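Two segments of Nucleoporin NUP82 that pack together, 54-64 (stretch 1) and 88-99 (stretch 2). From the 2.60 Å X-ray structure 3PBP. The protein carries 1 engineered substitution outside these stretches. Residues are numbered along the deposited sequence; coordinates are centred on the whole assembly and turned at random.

Stretch 1 54-64: YHSLNFSRHLV
Stretch 2, residues 88-99: IFVMEVPWGYSN

Stretch 1 runs as a β-strand from His55 to Asn58, then leaves extended geometry at Phe59 (φ/ψ −114/15°) and coils through Ser60, Arg61 and His62 before Leu63 re-extends (−166/132°). The coil is closed by two backbone hydrogen bonds to Phe59 O, from His62 N (2.7 Å) and Leu63 N (2.8 Å). Asn58 (χ1 t) steadies its start, its OD1 accepting from Ser60 N at 2.9 Å and Ser60 OG at 3.0 Å. Stretch 2 is the end of a β-strand, residues 88 to 92, followed by a type II turn from Pro94 to Tyr97 in which Tyr97 N donates to Pro94 O (3.0 Å). Gly96 occupies φ/ψ 102/−27°, where a CB would jam against the carbonyl O of Trp95.

The stretches run in opposite senses, with CA–CA spacings of 6.3 Å for His55–Ser98, 7.9 Å for Leu57–Pro94, 9.4 Å for Phe59–Met91 and 8.6 Å for Leu63–Phe89. No hydrogen bond crosses between them; side-chain packing dominates a contact burying 406 Å², both sides summed. Within the strands, alternation turns His55 and Leu57 toward stretch 2, and Phe89 and Met91 toward stretch 1, while Ser56 points away; Phe59, just past the strand, also points toward stretch 2, as do His62 and Leu63 from the coil.

At the centre, selenomethionine Met91 (χ m, t, −153°) extends its side chain over one face of the Phe59 ring (χ1 p, χ2 85°). Its SE lies 4.2 Å from the Phe59 ring centroid, 23° off the normal, and 3.8 Å from Phe59 CG, a sulfur-aromatic type of contact that suits a polarizable selenium. The long, unbranched side chain spans the widest of the four spacings. Its CE also approaches Leu63 CD2, at 4.1 Å.

Leu63 (χ1 t, χ2 p) places the same methyl over a face of the Phe89 ring (χ1 m, χ2 84°), making a CH-π contact with CD2 3.9 Å from the Phe89 centroid and 3.6 Å from Phe89 CD1. The flat ring thus offers a broad apolar surface to the buried leucine. Phe89 CE2 also lies 3.8 Å from His62 O.

Beyond Phe59, Leu57 (χ1 t, χ2 p) sets CD2 3.6 Å from Pro94 CG; both residues are buried, and the compact proline ring fills this space while beginning the turn. At the more exposed end, His55 (χ1 m, χ2 74°) brings CD2 to 3.5 Å from Ser98 O, near the ring plane, and 3.9 Å from Ser98 CB. Tyr97 O sits over a face of the same imidazole, 4.1 Å from His55 CD2.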

# COMPACT_ATOMS: atom_id res chain seq x y z
N TYR A 54 14.36 9.03 34.63
CA TYR A 54 14.02 8.18 33.50
C TYR A 54 14.26 6.74 33.92
O TYR A 54 14.83 6.49 34.98
CB TYR A 54 14.85 8.55 32.27
CG TYR A 54 16.31 8.16 32.34
CD1 TYR A 54 16.71 6.83 32.18
CD2 TYR A 54 17.29 9.12 32.56
CE1 TYR A 54 18.06 6.48 32.23
CE2 TYR A 54 18.64 8.78 32.61
CZ TYR A 54 19.02 7.47 32.44
OH TYR A 54 20.35 7.15 32.48
N HIS A 55 13.83 5.79 33.11
CA HIS A 55 14.03 4.40 33.47
C HIS A 55 14.63 3.65 32.31
O HIS A 55 14.64 4.14 31.19
CB HIS A 55 12.70 3.79 33.90
CG HIS A 55 12.00 4.60 34.94
ND1 HIS A 55 11.36 5.79 34.65
CD2 HIS A 55 11.88 4.43 36.28
CE1 HIS A 55 10.89 6.32 35.77
NE2 HIS A 55 11.20 5.52 36.77
N SER A 56 15.16 2.45 32.58
CA SER A 56 15.80 1.65 31.55
C SER A 56 15.47 0.17 31.58
O SER A 56 15.05 -0.39 32.60
CB SER A 56 17.31 1.80 31.65
OG SER A 56 17.66 3.16 31.62
N LEU A 57 15.67 -0.46 30.43
CA LEU A 57 15.43 -1.88 30.27
C LEU A 57 16.39 -2.35 29.20
O LEU A 57 16.12 -2.21 28.01
CB LEU A 57 14.00 -2.15 29.82
CG LEU A 57 13.76 -3.62 29.46
CD1 LEU A 57 14.03 -4.47 30.70
CD2 LEU A 57 12.34 -3.81 28.94
N ASN A 58 17.52 -2.89 29.63
CA ASN A 58 18.53 -3.40 28.72
C ASN A 58 18.01 -4.67 28.09
O ASN A 58 17.63 -5.61 28.79
CB ASN A 58 19.82 -3.70 29.49
CG ASN A 58 20.94 -4.12 28.58
OD1 ASN A 58 20.88 -5.18 27.96
ND2 ASN A 58 21.97 -3.28 28.48
N PHE A 59 17.98 -4.71 26.76
CA PHE A 59 17.48 -5.89 26.06
C PHE A 59 18.53 -6.65 25.26
O PHE A 59 18.18 -7.49 24.44
CB PHE A 59 16.29 -5.50 25.16
CG PHE A 59 16.61 -4.44 24.14
CD1 PHE A 59 17.17 -4.79 22.91
CD2 PHE A 59 16.35 -3.10 24.39
CE1 PHE A 59 17.46 -3.82 21.95
CE2 PHE A 59 16.64 -2.11 23.44
CZ PHE A 59 17.19 -2.48 22.22
N SER A 60 19.81 -6.37 25.52
CA SER A 60 20.92 -7.04 24.84
C SER A 60 20.75 -8.55 24.92
O SER A 60 21.06 -9.28 23.98
CB SER A 60 22.25 -6.68 25.49
OG SER A 60 22.47 -5.28 25.46
N ARG A 61 20.26 -9.01 26.06
CA ARG A 61 20.03 -10.42 26.29
C ARG A 61 19.07 -11.02 25.28
O ARG A 61 19.10 -12.21 25.02
CB ARG A 61 19.47 -10.62 27.70
CG ARG A 61 19.67 -12.03 28.26
CD ARG A 61 18.38 -12.57 28.82
NE ARG A 61 17.69 -11.59 29.65
CZ ARG A 61 16.48 -11.77 30.17
NH1 ARG A 61 15.83 -12.91 29.94
NH2 ARG A 61 15.92 -10.82 30.92
N HIS A 62 18.21 -10.18 24.70
CA HIS A 62 17.23 -10.64 23.72
C HIS A 62 17.55 -10.22 22.29
O HIS A 62 17.15 -10.89 21.34
CB HIS A 62 15.85 -10.11 24.09
CG HIS A 62 15.31 -10.69 25.36
ND1 HIS A 62 14.87 -11.99 25.45
CD2 HIS A 62 15.17 -10.15 26.60
CE1 HIS A 62 14.47 -12.23 26.69
NE2 HIS A 62 14.64 -11.14 27.40
N LEU A 63 18.27 -9.11 22.14
CA LEU A 63 18.62 -8.62 20.83
C LEU A 63 19.71 -7.57 20.89
O LEU A 63 19.65 -6.63 21.70
CB LEU A 63 17.40 -8.01 20.12
CG LEU A 63 17.64 -7.16 18.86
CD1 LEU A 63 18.23 -8.01 17.75
CD2 LEU A 63 16.34 -6.55 18.41
N VAL A 64 20.72 -7.74 20.05
CA VAL A 64 21.81 -6.79 19.95
C VAL A 64 21.56 -6.19 18.57
O VAL A 64 21.48 -6.92 17.58
CB VAL A 64 23.19 -7.49 20.00
CG1 VAL A 64 24.27 -6.50 19.63
CG2 VAL A 64 23.45 -8.05 21.38
N ILE A 88 11.72 -9.86 12.95
CA ILE A 88 10.95 -8.78 13.57
C ILE A 88 10.79 -9.00 15.08
O ILE A 88 10.46 -10.10 15.53
CB ILE A 88 9.51 -8.71 12.97
CG1 ILE A 88 9.57 -8.48 11.45
CG2 ILE A 88 8.70 -7.60 13.65
CD1 ILE A 88 8.21 -8.59 10.75
N PHE A 89 11.03 -7.95 15.86
CA PHE A 89 10.85 -8.02 17.31
C PHE A 89 9.85 -6.95 17.72
O PHE A 89 9.84 -5.85 17.16
CB PHE A 89 12.14 -7.72 18.07
CG PHE A 89 13.19 -8.77 17.93
CD1 PHE A 89 14.06 -8.76 16.82
CD2 PHE A 89 13.36 -9.74 18.91
CE1 PHE A 89 15.07 -9.71 16.70
CE2 PHE A 89 14.37 -10.68 18.80
CZ PHE A 89 15.23 -10.67 17.69
N VAL A 90 9.01 -7.25 18.71
CA VAL A 90 8.08 -6.26 19.21
C VAL A 90 8.21 -6.21 20.73
O VAL A 90 7.98 -7.21 21.42
CB VAL A 90 6.64 -6.57 18.80
CG1 VAL A 90 5.69 -5.59 19.47
CG2 VAL A 90 6.50 -6.47 17.29
N MSE A 91 8.62 -5.05 21.23
CA MSE A 91 8.80 -4.85 22.66
C MSE A 91 7.87 -3.81 23.24
O MSE A 91 7.52 -2.83 22.59
CB MSE A 91 10.24 -4.44 22.93
CG MSE A 91 11.21 -5.56 22.72
SE MSE A 91 13.05 -4.99 22.87
CE MSE A 91 13.87 -6.32 21.71
N GLU A 92 7.48 -4.04 24.49
CA GLU A 92 6.58 -3.16 25.20
C GLU A 92 7.38 -2.19 26.05
O GLU A 92 8.15 -2.61 26.90
CB GLU A 92 5.66 -4.00 26.08
CG GLU A 92 4.56 -3.24 26.77
CD GLU A 92 3.59 -4.16 27.50
OE1 GLU A 92 3.98 -4.74 28.54
OE2 GLU A 92 2.45 -4.32 27.03
N VAL A 93 7.21 -0.88 25.82
CA VAL A 93 7.91 0.12 26.64
C VAL A 93 7.27 -0.01 28.03
O VAL A 93 6.06 0.14 28.19
CB VAL A 93 7.69 1.53 26.11
CG1 VAL A 93 8.31 2.53 27.04
CG2 VAL A 93 8.30 1.66 24.74
N PRO A 94 8.09 -0.29 29.06
CA PRO A 94 7.62 -0.47 30.44
C PRO A 94 7.06 0.76 31.16
O PRO A 94 7.42 1.03 32.30
CB PRO A 94 8.86 -1.01 31.16
CG PRO A 94 9.73 -1.52 30.04
CD PRO A 94 9.54 -0.49 28.99
N TRP A 95 6.18 1.49 30.50
CA TRP A 95 5.59 2.67 31.14
C TRP A 95 4.91 2.20 32.41
O TRP A 95 4.13 1.25 32.38
CB TRP A 95 4.54 3.33 30.25
CG TRP A 95 5.04 3.87 28.96
CD1 TRP A 95 4.77 3.39 27.70
CD2 TRP A 95 5.88 5.01 28.78
NE1 TRP A 95 5.39 4.17 26.75
CE2 TRP A 95 6.08 5.17 27.39
CE3 TRP A 95 6.49 5.91 29.65
CZ2 TRP A 95 6.86 6.19 26.85
CZ3 TRP A 95 7.26 6.93 29.13
CH2 TRP A 95 7.44 7.06 27.74
N GLY A 96 5.19 2.86 33.53
CA GLY A 96 4.53 2.47 34.76
C GLY A 96 5.40 1.64 35.67
O GLY A 96 5.20 1.63 36.89
N TYR A 97 6.35 0.91 35.09
CA TYR A 97 7.28 0.12 35.89
C TYR A 97 8.42 1.06 36.21
O TYR A 97 8.66 2.02 35.47
CB TYR A 97 7.80 -1.06 35.09
CG TYR A 97 6.71 -2.00 34.65
CD1 TYR A 97 5.89 -1.69 33.57
CD2 TYR A 97 6.48 -3.18 35.34
CE1 TYR A 97 4.86 -2.55 33.19
CE2 TYR A 97 5.46 -4.04 34.97
CZ TYR A 97 4.65 -3.71 33.89
OH TYR A 97 3.63 -4.55 33.53
N SER A 98 9.12 0.80 37.30
CA SER A 98 10.23 1.66 37.69
C SER A 98 11.49 0.83 37.90
O SER A 98 12.58 1.21 37.43
CB SER A 98 9.89 2.43 38.97
OG SER A 98 9.42 1.55 39.98
N ASN A 99 11.34 -0.30 38.57
CA ASN A 99 12.47 -1.16 38.83
C ASN A 99 12.30 -2.49 38.12
O ASN A 99 11.81 -3.46 38.70
CB ASN A 99 12.62 -1.38 40.34
CG ASN A 99 14.06 -1.37 40.78
OD1 ASN A 99 14.80 -0.42 40.50
ND2 ASN A 99 14.47 -2.42 41.48